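Local coordinates for ER-derived vesicles protein ERV41 (Saccharomyces cerevisiae, PDB 3ZLC), which travels in COPII-coated vesicles and is required for efficient transport of a subset of secretory proteins from the endoplasmic reticulum to the Golgi, at residues A[164-167]-A[168-172]. Numbering follows the deposited sequence.
Sequences GDFY and PYIDN
Tyr167 and Ile170 close a type I beta turn, with Pro168 and Tyr169 at its two central positions and Ile170 N donating to Tyr167 O at 3.1 Å. The turn reverses the loop that joins strands 156-163 and 177-179 of a mixed beta-sheet in the lumenal domain. Within the turn, the Ile170 side chain lies between two aromatic rings, those of Tyr167 and Phe166. Its CB sits 3.7 Å from the centroid of the Tyr167 ring, directly over the face, as a CH-pi contact, while CG1 lies against CE1 of the same ring. The methyl CG2 points instead to Phe166, over whose face it rests off centre, 3.3 Å from CE2. Tyr167 CG stands between its backbone N and carbonyl carbon (chi1 56°), which folds the ring back across the turn, where CD2 also meets Tyr169 CB at 3.8 Å. The rings of Tyr167 and Tyr169 both meet Phe200, and the Tyr167 hydroxyl is hydrogen-bonded to Asn210 O, tying the loop to strand 209-219. An alanine in place of Tyr167 would probably leave one flank of Ile170 without its aromatic cover and Asn210 O without this hydroxyl partner. Beyond the ring, a water bridges the turn to the outgoing chain, lying 2.9 Å from Tyr167 OH and accepting a hydrogen bond from Asp171 N at 2.9 Å.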
# COMPACT_ATOMS: atom_id res chain seq x y z
N GLY A 164 -7.48 8.69 5.48
CA GLY A 164 -7.94 9.72 6.40
C GLY A 164 -7.00 9.96 7.57
O GLY A 164 -5.78 9.79 7.45
N ASP A 165 -7.55 10.40 8.69
CA ASP A 165 -6.75 10.71 9.87
C ASP A 165 -6.51 9.46 10.72
O ASP A 165 -7.43 8.67 10.96
CB ASP A 165 -7.48 11.75 10.71
CG ASP A 165 -7.62 13.08 10.01
OD1 ASP A 165 -6.71 13.43 9.23
OD2 ASP A 165 -8.64 13.77 10.21
N PHE A 166 -5.30 9.27 11.21
CA PHE A 166 -5.04 8.12 12.07
C PHE A 166 -5.83 8.31 13.36
O PHE A 166 -6.10 9.44 13.78
CB PHE A 166 -3.54 7.94 12.32
CG PHE A 166 -3.08 6.50 12.22
CD1 PHE A 166 -3.05 5.85 10.99
CD2 PHE A 166 -2.69 5.80 13.36
CE1 PHE A 166 -2.63 4.52 10.89
CE2 PHE A 166 -2.26 4.48 13.28
CZ PHE A 166 -2.24 3.84 12.03
N TYR A 167 -6.27 7.22 13.97
CA TYR A 167 -7.05 7.34 15.21
C TYR A 167 -6.70 6.15 16.10
O TYR A 167 -6.17 5.15 15.60
CB TYR A 167 -8.55 7.43 14.91
CG TYR A 167 -9.10 6.29 14.09
CD1 TYR A 167 -8.94 6.25 12.71
CD2 TYR A 167 -9.81 5.26 14.70
CE1 TYR A 167 -9.46 5.20 11.95
CE2 TYR A 167 -10.32 4.20 13.96
CZ TYR A 167 -10.15 4.19 12.59
OH TYR A 167 -10.66 3.14 11.84
N PRO A 168 -6.96 6.26 17.42
CA PRO A 168 -6.41 5.26 18.35
C PRO A 168 -6.98 3.85 18.15
O PRO A 168 -6.34 2.87 18.54
CB PRO A 168 -6.83 5.79 19.72
CG PRO A 168 -6.95 7.26 19.51
CD PRO A 168 -7.52 7.42 18.14
N TYR A 169 -8.16 3.75 17.54
CA TYR A 169 -8.84 2.46 17.40
C TYR A 169 -8.54 1.79 16.07
O TYR A 169 -9.06 0.70 15.78
CB TYR A 169 -10.36 2.66 17.48
CG TYR A 169 -10.78 3.72 18.47
CD1 TYR A 169 -10.28 3.72 19.77
CD2 TYR A 169 -11.67 4.72 18.11
CE1 TYR A 169 -10.68 4.70 20.70
CE2 TYR A 169 -12.07 5.70 19.03
CZ TYR A 169 -11.57 5.68 20.31
OH TYR A 169 -11.97 6.64 21.23
N ILE A 170 -7.72 2.44 15.25
CA ILE A 170 -7.52 2.01 13.87
C ILE A 170 -6.94 0.59 13.78
O ILE A 170 -6.14 0.17 14.62
CB ILE A 170 -6.67 3.03 13.07
CG1 ILE A 170 -6.86 2.87 11.56
CG2 ILE A 170 -5.21 2.96 13.45
CD1 ILE A 170 -6.31 4.08 10.77
N ASP A 171 -7.36 -0.15 12.77
CA ASP A 171 -6.85 -1.49 12.57
C ASP A 171 -7.00 -1.75 11.09
O ASP A 171 -8.06 -2.16 10.64
CB ASP A 171 -7.67 -2.50 13.40
CG ASP A 171 -7.06 -3.90 13.39
OD1 ASP A 171 -6.19 -4.15 12.52
OD2 ASP A 171 -7.42 -4.76 14.23
N ASN A 172 -5.96 -1.42 10.31
CA ASN A 172 -6.01 -1.52 8.86
C ASN A 172 -5.57 -2.91 8.42
O ASN A 172 -4.52 -3.40 8.86
CB ASN A 172 -5.07 -0.47 8.23
CG ASN A 172 -5.44 0.94 8.62
OD1 ASN A 172 -6.57 1.39 8.36
ND2 ASN A 172 -4.50 1.66 9.26
O HOH W 1 -9.75 0.45 11.30